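Local coordinates for hypothetical protein (Pseudomonas aeruginosa, PDB 2H9F) that probably isomerises methylaconitate, as a member of the PrpF family of methylaconitate isomerases, at residues 83-88 / 135-140; 144-149 / 177-182. All coordinates share one frame; numbering follows the deposited sequence.

Contact 1: 83-88 / 135-140; sequences HDVDYL and VRIWQA
D84 and R136 lock the start of a parallel strand pair. NE and NH2 of the arginine grip the carboxylate side-on, one nitrogen to each oxygen, with R136 NH2 2.9 Å from D84 OD1, nearly straight at 170°. Both carboxylate oxygens lie close to the guanidinium plane, which is turned 56° from the carboxylate and meets it from above. D84 OD2 also takes the backbone N of R136 on its anti lone pair at 2.8 Å, so three N-H groups hold one carboxylate.

The backbone ladder then runs on: D84 N binds R136 O, W138 N reaches V85 O at 2.9 Å, Y87 N binds W138 O, and A140 N binds Y87 O.

On the face bearing W138, the indole edge points at the imidazole face of H83 in a T-shaped pair, centroids 5.0 Å apart; H83 NE2 is hydrogen-bonded to T145 OG1 on the next strand. W138 chi1, -180°, swings the indole so that CD1 lies alongside D86 OD1, whose hydrogen-bond partner is S78 OG. On the opposite face, I137 CG2 presses on Y87 CB at 3.4 Å, and Q139 NE2, hydrogen-bonded to N141 OD1, sits over the tyrosine ring. Helix 106-118 covers Y87, whose OH binds C105 O.

The buried carboxylate of D84 is thus matched by R136, a main-chain N-H and, weakly, R126, which would be expected to keep it ionised.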
ATOM      1  N   HIS A  83     -15.644 -23.813 -21.253  1.00 31.40           N
ATOM      2  CA  HIS A  83     -14.793 -22.943 -20.476  1.00 31.27           C
ATOM      3  C   HIS A  83     -13.638 -23.728 -19.887  1.00 28.77           C
ATOM      4  O   HIS A  83     -13.756 -24.901 -19.607  1.00 25.65           O
ATOM      5  CB  HIS A  83     -15.637 -22.280 -19.378  1.00 32.03           C
ATOM      6  CG  HIS A  83     -16.633 -21.284 -19.900  1.00 31.88           C
ATOM      7  ND1 HIS A  83     -17.910 -21.635 -20.296  1.00 29.49           N
ATOM      8  CD2 HIS A  83     -16.525 -19.948 -20.113  1.00 28.68           C
ATOM      9  CE1 HIS A  83     -18.538 -20.551 -20.733  1.00 27.53           C
ATOM     10  NE2 HIS A  83     -17.728 -19.513 -20.610  1.00 32.05           N
ATOM     11  N   ASP A  84     -12.514 -23.058 -19.726  1.00 28.76           N
ATOM     12  CA  ASP A  84     -11.330 -23.628 -19.107  1.00 30.34           C
ATOM     13  C   ASP A  84     -11.297 -23.476 -17.594  1.00 29.62           C
ATOM     14  O   ASP A  84     -10.923 -24.420 -16.908  1.00 32.12           O
ATOM     15  CB  ASP A  84     -10.077 -22.981 -19.706  1.00 28.97           C
ATOM     16  CG  ASP A  84      -9.978 -23.251 -21.185  1.00 33.94           C
ATOM     17  OD1 ASP A  84      -9.948 -24.456 -21.548  1.00 30.66           O
ATOM     18  OD2 ASP A  84     -10.033 -22.279 -21.962  1.00 27.48           O
ATOM     19  N   VAL A  85     -11.626 -22.289 -17.081  1.00 27.80           N
ATOM     20  CA  VAL A  85     -11.527 -22.030 -15.651  1.00 28.46           C
ATOM     21  C   VAL A  85     -12.731 -21.290 -15.127  1.00 29.24           C
ATOM     22  O   VAL A  85     -13.324 -20.486 -15.834  1.00 29.81           O
ATOM     23  CB  VAL A  85     -10.263 -21.222 -15.320  1.00 31.59           C
ATOM     24  CG1 VAL A  85      -8.980 -22.100 -15.612  1.00 29.27           C
ATOM     25  CG2 VAL A  85     -10.253 -19.863 -16.072  1.00 27.71           C
ATOM     26  N   ASP A  86     -13.103 -21.576 -13.882  1.00 30.09           N
ATOM     27  CA  ASP A  86     -13.997 -20.713 -13.133  1.00 29.30           C
ATOM     28  C   ASP A  86     -13.172 -19.719 -12.330  1.00 30.81           C
ATOM     29  O   ASP A  86     -12.193 -20.085 -11.688  1.00 32.35           O
ATOM     30  CB  ASP A  86     -14.882 -21.509 -12.186  1.00 30.52           C
ATOM     31  CG  ASP A  86     -15.867 -22.375 -12.898  1.00 31.63           C
ATOM     32  OD1 ASP A  86     -16.071 -22.168 -14.113  1.00 38.94           O
ATOM     33  OD2 ASP A  86     -16.455 -23.281 -12.254  1.00 42.96           O
ATOM     34  N   TYR A  87     -13.609 -18.466 -12.346  1.00 31.83           N
ATOM     35  CA  TYR A  87     -12.891 -17.343 -11.789  1.00 30.91           C
ATOM     36  C   TYR A  87     -13.782 -16.652 -10.797  1.00 32.01           C
ATOM     37  O   TYR A  87     -14.854 -16.173 -11.124  1.00 33.95           O
ATOM     38  CB  TYR A  87     -12.472 -16.422 -12.931  1.00 34.43           C
ATOM     39  CG  TYR A  87     -12.167 -14.989 -12.592  1.00 32.73           C
ATOM     40  CD1 TYR A  87     -11.378 -14.668 -11.521  1.00 31.75           C
ATOM     41  CD2 TYR A  87     -12.650 -13.953 -13.378  1.00 33.50           C
ATOM     42  CE1 TYR A  87     -11.083 -13.349 -11.238  1.00 32.22           C
ATOM     43  CE2 TYR A  87     -12.379 -12.621 -13.087  1.00 29.50           C
ATOM     44  CZ  TYR A  87     -11.600 -12.326 -12.013  1.00 32.71           C
ATOM     45  OH  TYR A  87     -11.288 -11.013 -11.702  1.00 36.45           O
ATOM     46  N   LEU A  88     -13.337 -16.654  -9.551  1.00 31.83           N
ATOM     47  CA  LEU A  88     -14.063 -16.065  -8.440  1.00 32.80           C
ATOM     48  C   LEU A  88     -13.195 -14.989  -7.812  1.00 34.37           C
ATOM     49  O   LEU A  88     -12.032 -15.234  -7.527  1.00 32.38           O
ATOM     50  CB  LEU A  88     -14.358 -17.156  -7.413  1.00 36.27           C
ATOM     51  CG  LEU A  88     -15.638 -17.102  -6.588  1.00 39.72           C
ATOM     52  CD1 LEU A  88     -16.880 -16.963  -7.437  1.00 40.51           C
ATOM     53  CD2 LEU A  88     -15.691 -18.366  -5.705  1.00 38.29           C
ATOM     54  N   VAL A 135      -7.692 -18.474 -23.406  1.00 30.05           N
ATOM     55  CA  VAL A 135      -8.166 -18.947 -22.124  1.00 28.96           C
ATOM     56  C   VAL A 135      -9.635 -18.557 -21.979  1.00 28.39           C
ATOM     57  O   VAL A 135      -9.963 -17.390 -21.993  1.00 30.06           O
ATOM     58  CB  VAL A 135      -7.342 -18.390 -20.948  1.00 29.14           C
ATOM     59  CG1 VAL A 135      -7.858 -18.969 -19.649  1.00 25.97           C
ATOM     60  CG2 VAL A 135      -5.863 -18.684 -21.126  1.00 27.75           C
ATOM     61  N   ARG A 136     -10.515 -19.537 -21.846  1.00 27.17           N
ATOM     62  CA  ARG A 136     -11.945 -19.276 -21.730  1.00 26.80           C
ATOM     63  C   ARG A 136     -12.367 -19.240 -20.253  1.00 30.49           C
ATOM     64  O   ARG A 136     -12.425 -20.287 -19.590  1.00 30.80           O
ATOM     65  CB  ARG A 136     -12.712 -20.364 -22.466  1.00 27.61           C
ATOM     66  CG  ARG A 136     -12.311 -20.502 -23.956  1.00 26.37           C
ATOM     67  CD  ARG A 136     -12.857 -21.809 -24.563  1.00 26.79           C
ATOM     68  NE  ARG A 136     -12.254 -22.980 -23.926  1.00 28.43           N
ATOM     69  CZ  ARG A 136     -12.691 -24.228 -24.039  1.00 31.96           C
ATOM     70  NH1 ARG A 136     -13.740 -24.526 -24.788  1.00 32.14           N
ATOM     71  NH2 ARG A 136     -12.062 -25.200 -23.404  1.00 33.79           N
ATOM     72  N   ILE A 137     -12.684 -18.035 -19.752  1.00 31.02           N
ATOM     73  CA  ILE A 137     -12.917 -17.790 -18.319  1.00 28.71           C
ATOM     74  C   ILE A 137     -14.396 -17.671 -18.047  1.00 30.49           C
ATOM     75  O   ILE A 137     -15.092 -16.909 -18.714  1.00 32.06           O
ATOM     76  CB  ILE A 137     -12.234 -16.507 -17.847  1.00 29.05           C
ATOM     77  CG1 ILE A 137     -10.733 -16.572 -18.146  1.00 29.25           C
ATOM     78  CG2 ILE A 137     -12.508 -16.279 -16.336  1.00 29.06           C
ATOM     79  CD1 ILE A 137      -9.990 -15.213 -18.123  1.00 24.80           C
ATOM     80  N   TRP A 138     -14.898 -18.473 -17.112  1.00 30.50           N
ATOM     81  CA  TRP A 138     -16.252 -18.295 -16.610  1.00 30.19           C
ATOM     82  C   TRP A 138     -16.148 -17.421 -15.380  1.00 32.87           C
ATOM     83  O   TRP A 138     -15.615 -17.852 -14.384  1.00 31.29           O
ATOM     84  CB  TRP A 138     -16.833 -19.619 -16.232  1.00 30.81           C
ATOM     85  CG  TRP A 138     -18.209 -19.549 -15.720  1.00 37.06           C
ATOM     86  CD1 TRP A 138     -18.633 -19.899 -14.474  1.00 38.90           C
ATOM     87  CD2 TRP A 138     -19.374 -19.148 -16.445  1.00 35.49           C
ATOM     88  NE1 TRP A 138     -19.985 -19.732 -14.373  1.00 39.73           N
ATOM     89  CE2 TRP A 138     -20.470 -19.279 -15.573  1.00 42.26           C
ATOM     90  CE3 TRP A 138     -19.597 -18.701 -17.745  1.00 38.03           C
ATOM     91  CZ2 TRP A 138     -21.783 -18.969 -15.958  1.00 40.01           C
ATOM     92  CZ3 TRP A 138     -20.897 -18.389 -18.127  1.00 39.38           C
ATOM     93  CH2 TRP A 138     -21.974 -18.530 -17.233  1.00 39.80           C
ATOM     94  N   GLN A 139     -16.586 -16.171 -15.497  1.00 35.12           N
ATOM     95  CA  GLN A 139     -16.624 -15.238 -14.386  1.00 36.13           C
ATOM     96  C   GLN A 139     -17.768 -15.756 -13.536  1.00 36.84           C
ATOM     97  O   GLN A 139     -18.935 -15.595 -13.859  1.00 34.22           O
ATOM     98  CB  GLN A 139     -16.843 -13.803 -14.880  1.00 36.64           C
ATOM     99  CG  GLN A 139     -16.163 -12.733 -14.078  1.00 44.77           C
ATOM    100  CD  GLN A 139     -16.563 -12.796 -12.616  1.00 54.37           C
ATOM    101  OE1 GLN A 139     -17.755 -12.889 -12.323  1.00 59.45           O
ATOM    102  NE2 GLN A 139     -15.567 -12.744 -11.681  1.00 53.00           N
ATOM    103  N   ALA A 140     -17.383 -16.425 -12.447  1.00 40.76           N
ATOM    104  CA  ALA A 140     -18.314 -17.123 -11.555  1.00 43.01           C
ATOM    105  C   ALA A 140     -19.123 -16.160 -10.668  1.00 44.02           C
ATOM    106  O   ALA A 140     -20.222 -16.498 -10.264  1.00 41.83           O
ATOM    107  CB  ALA A 140     -17.555 -18.162 -10.700  1.00 39.77           C
TER

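Contact 2: 144-149 / 177-182; sequences KTIIAH and LEFLDP
The ring of F179 receives I146 over one face: CG2 stands above it, 4.2 Å from the ring centroid and 16° off the normal, a CH-pi contact displaced toward the rim. The other branch of I146 reaches the same ring, CD1 lying 3.6 Å from F179 CE2. A chi1 of -53° puts I146 CG2 over the face while CG1 and CD1 approach CD2 and CE2 of the phenyl group, and the side chains run alongside each other. The second flat group, the imidazole of H149, has E178 CG at its edge, in plane; the carboxylate is turned 61° from the ring, with E178 OE2 3.3 Å from H149 NE2.

Antiparallel backbone bonds join the strands. I147 and E178 form a hydrogen-bonded pair, E178 N meeting I147 O at 2.8 Å, while I146–F179 and A148–L177 are non-hydrogen-bonded pairs. On the face of I146 and F179, L177 CD2 packs on A148 CB at 3.7 Å, and helix 106-118 touches both I146 and L177. On the other face, L180 CD1 lies against T145 CG2.

Beyond the last ladder bond, L180 N to T145 O, the strands part and two waters fill in. One bridges T145 N and L180 O, and the other donates to T145 O and L180 O. K144 then reaches over to D181, its NZ 2.7 Å from the carbonyl O and nearly in line with the C=O.

The seam therefore changes character along its length, from apolar packing and direct amide bonds to a hydrated end where water and a lysine ammonium satisfy the carbonyls.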
ATOM      1  N   LYS A 144     -20.701 -14.881 -16.577  1.00 34.52           N
ATOM      2  CA  LYS A 144     -20.389 -14.339 -17.899  1.00 32.52           C
ATOM      3  C   LYS A 144     -19.033 -14.857 -18.366  1.00 29.61           C
ATOM      4  O   LYS A 144     -18.169 -15.126 -17.563  1.00 28.80           O
ATOM      5  CB  LYS A 144     -20.293 -12.813 -17.801  1.00 32.70           C
ATOM      6  CG  LYS A 144     -21.611 -12.081 -17.495  1.00 35.03           C
ATOM      7  CD  LYS A 144     -22.500 -12.054 -18.704  1.00 37.37           C
ATOM      8  CE  LYS A 144     -23.481 -10.894 -18.656  1.00 40.77           C
ATOM      9  NZ  LYS A 144     -24.464 -11.046 -19.786  1.00 42.07           N
ATOM     10  N   THR A 145     -18.843 -14.937 -19.672  1.00 29.34           N
ATOM     11  CA  THR A 145     -17.609 -15.399 -20.280  1.00 28.28           C
ATOM     12  C   THR A 145     -16.683 -14.239 -20.582  1.00 28.98           C
ATOM     13  O   THR A 145     -17.090 -13.174 -21.088  1.00 30.48           O
ATOM     14  CB  THR A 145     -17.931 -16.138 -21.575  1.00 30.86           C
ATOM     15  OG1 THR A 145     -18.782 -17.241 -21.252  1.00 30.04           O
ATOM     16  CG2 THR A 145     -16.650 -16.637 -22.303  1.00 25.49           C
ATOM     17  N   ILE A 146     -15.416 -14.465 -20.274  1.00 29.20           N
ATOM     18  CA  ILE A 146     -14.341 -13.608 -20.657  1.00 26.33           C
ATOM     19  C   ILE A 146     -13.330 -14.514 -21.385  1.00 29.57           C
ATOM     20  O   ILE A 146     -13.018 -15.606 -20.907  1.00 29.48           O
ATOM     21  CB  ILE A 146     -13.621 -12.967 -19.444  1.00 29.64           C
ATOM     22  CG1 ILE A 146     -14.606 -12.274 -18.507  1.00 28.99           C
ATOM     23  CG2 ILE A 146     -12.520 -11.990 -19.909  1.00 22.75           C
ATOM     24  CD1 ILE A 146     -13.955 -11.827 -17.182  1.00 28.33           C
ATOM     25  N   ILE A 147     -12.851 -14.062 -22.543  1.00 26.63           N
ATOM     26  CA  ILE A 147     -11.822 -14.755 -23.290  1.00 28.57           C
ATOM     27  C   ILE A 147     -10.598 -13.893 -23.139  1.00 27.36           C
ATOM     28  O   ILE A 147     -10.659 -12.700 -23.401  1.00 29.95           O
ATOM     29  CB  ILE A 147     -12.130 -14.854 -24.808  1.00 27.79           C
ATOM     30  CG1 ILE A 147     -13.524 -15.424 -25.043  1.00 31.47           C
ATOM     31  CG2 ILE A 147     -11.054 -15.696 -25.498  1.00 29.29           C
ATOM     32  CD1 ILE A 147     -13.755 -16.756 -24.444  1.00 30.33           C
ATOM     33  N   ALA A 148      -9.530 -14.503 -22.652  1.00 27.05           N
ATOM     34  CA  ALA A 148      -8.240 -13.868 -22.504  1.00 25.51           C
ATOM     35  C   ALA A 148      -7.279 -14.526 -23.499  1.00 25.81           C
ATOM     36  O   ALA A 148      -7.024 -15.735 -23.453  1.00 30.09           O
ATOM     37  CB  ALA A 148      -7.740 -14.008 -21.060  1.00 24.87           C
ATOM     38  N   HIS A 149      -6.750 -13.711 -24.404  1.00 28.35           N
ATOM     39  CA  HIS A 149      -5.803 -14.165 -25.384  1.00 28.51           C
ATOM     40  C   HIS A 149      -4.427 -13.945 -24.816  1.00 29.17           C
ATOM     41  O   HIS A 149      -3.885 -12.832 -24.871  1.00 30.84           O
ATOM     42  CB  HIS A 149      -6.001 -13.401 -26.686  1.00 30.44           C
ATOM     43  CG  HIS A 149      -7.384 -13.531 -27.258  1.00 29.43           C
ATOM     44  ND1 HIS A 149      -7.708 -14.471 -28.204  1.00 30.71           N
ATOM     45  CD2 HIS A 149      -8.513 -12.820 -27.037  1.00 35.09           C
ATOM     46  CE1 HIS A 149      -8.981 -14.353 -28.522  1.00 34.36           C
ATOM     47  NE2 HIS A 149      -9.497 -13.366 -27.820  1.00 31.40           N
ATOM     48  N   LEU A 177      -8.444  -8.918 -24.028  1.00 27.36           N
ATOM     49  CA  LEU A 177      -9.579  -9.525 -23.381  1.00 29.65           C
ATOM     50  C   LEU A 177     -10.824  -9.276 -24.188  1.00 30.21           C
ATOM     51  O   LEU A 177     -10.991  -8.168 -24.694  1.00 31.55           O
ATOM     52  CB  LEU A 177      -9.796  -8.911 -21.987  1.00 30.40           C
ATOM     53  CG  LEU A 177      -8.679  -8.999 -20.931  1.00 30.72           C
ATOM     54  CD1 LEU A 177      -9.016  -8.095 -19.738  1.00 32.25           C
ATOM     55  CD2 LEU A 177      -8.427 -10.453 -20.484  1.00 27.52           C
ATOM     56  N   GLU A 178     -11.713 -10.274 -24.263  1.00 31.18           N
ATOM     57  CA  GLU A 178     -13.032 -10.122 -24.858  1.00 33.22           C
ATOM     58  C   GLU A 178     -14.086 -10.491 -23.827  1.00 32.04           C
ATOM     59  O   GLU A 178     -14.131 -11.623 -23.380  1.00 29.24           O
ATOM     60  CB  GLU A 178     -13.269 -11.044 -26.077  1.00 30.97           C
ATOM     61  CG  GLU A 178     -12.148 -11.115 -27.043  1.00 40.40           C
ATOM     62  CD  GLU A 178     -12.518 -11.840 -28.348  1.00 40.65           C
ATOM     63  OE1 GLU A 178     -13.464 -12.639 -28.375  1.00 52.61           O
ATOM     64  OE2 GLU A 178     -11.841 -11.576 -29.359  1.00 61.22           O
ATOM     65  N   PHE A 179     -14.930  -9.525 -23.490  1.00 29.58           N
ATOM     66  CA  PHE A 179     -16.046  -9.743 -22.607  1.00 30.79           C
ATOM     67  C   PHE A 179     -17.263 -10.016 -23.464  1.00 31.47           C
ATOM     68  O   PHE A 179     -17.748  -9.141 -24.183  1.00 31.28           O
ATOM     69  CB  PHE A 179     -16.244  -8.517 -21.729  1.00 30.93           C
ATOM     70  CG  PHE A 179     -15.116  -8.280 -20.775  1.00 30.84           C
ATOM     71  CD1 PHE A 179     -13.965  -7.651 -21.193  1.00 30.90           C
ATOM     72  CD2 PHE A 179     -15.183  -8.727 -19.467  1.00 32.79           C
ATOM     73  CE1 PHE A 179     -12.904  -7.435 -20.325  1.00 35.86           C
ATOM     74  CE2 PHE A 179     -14.121  -8.508 -18.575  1.00 32.60           C
ATOM     75  CZ  PHE A 179     -12.984  -7.863 -19.021  1.00 32.72           C
ATOM     76  N   LEU A 180     -17.749 -11.248 -23.409  1.00 34.27           N
ATOM     77  CA  LEU A 180     -18.863 -11.651 -24.231  1.00 34.71           C
ATOM     78  C   LEU A 180     -20.181 -11.226 -23.601  1.00 36.63           C
ATOM     79  O   LEU A 180     -20.378 -11.350 -22.390  1.00 35.13           O
ATOM     80  CB  LEU A 180     -18.861 -13.163 -24.442  1.00 34.84           C
ATOM     81  CG  LEU A 180     -17.581 -13.738 -25.064  1.00 35.12           C
ATOM     82  CD1 LEU A 180     -17.811 -15.207 -25.508  1.00 26.89           C
ATOM     83  CD2 LEU A 180     -17.079 -12.946 -26.250  1.00 30.10           C
ATOM     84  N   ASP A 181     -21.081 -10.723 -24.439  1.00 38.01           N
ATOM     85  CA  ASP A 181     -22.443 -10.342 -24.020  1.00 42.31           C
ATOM     86  C   ASP A 181     -22.424  -9.552 -22.723  1.00 42.41           C
ATOM     87  O   ASP A 181     -23.066  -9.931 -21.765  1.00 38.85           O
ATOM     88  CB  ASP A 181     -23.368 -11.575 -23.905  1.00 42.60           C
ATOM     89  CG  ASP A 181     -23.477 -12.381 -25.245  1.00 52.44           C
ATOM     90  OD1 ASP A 181     -23.600 -11.778 -26.361  1.00 52.30           O
ATOM     91  OD2 ASP A 181     -23.428 -13.641 -25.169  1.00 56.25           O
ATOM     92  N   PRO A 182     -21.686  -8.437 -22.705  1.00 43.66           N
ATOM     93  CA  PRO A 182     -21.508  -7.617 -21.513  1.00 48.96           C
ATOM     94  C   PRO A 182     -22.787  -6.905 -21.053  1.00 52.26           C
ATOM     95  O   PRO A 182     -23.666  -6.615 -21.866  1.00 51.80           O
ATOM     96  CB  PRO A 182     -20.434  -6.599 -21.961  1.00 47.53           C
ATOM     97  CG  PRO A 182     -20.605  -6.486 -23.425  1.00 44.52           C
ATOM     98  CD  PRO A 182     -20.996  -7.858 -23.875  1.00 44.81           C
TER
HETATM   99  O   HOH W   1     -21.048 -13.878 -21.335  1.00 34.23           O
HETATM  100  O   HOH W   2     -18.541 -10.909 -20.359  1.00 38.67           O

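In the fold
Contacts 1 and 2 show how neighbouring strand pairs extend one sheet region. Their centres lie 10 Å apart on the same side of the chain's centre, and they come in series: contact 1 closes before contact 2 opens. Strands 131-139 and 144-153 follow each other in the chain and pair antiparallel, so the order runs 85-92, 131-139, 144-153, 175-180, with strand 369-386 beyond the last. I137 N to I146 O, 2.7 Å, is one bond of the shared seam; H83 NE2 also reaches T145 OG1 at 2.6 Å, across W138's strand. Helix 106-118 touches side chains of both contacts, giving this part of the PrpF protein a common covered face.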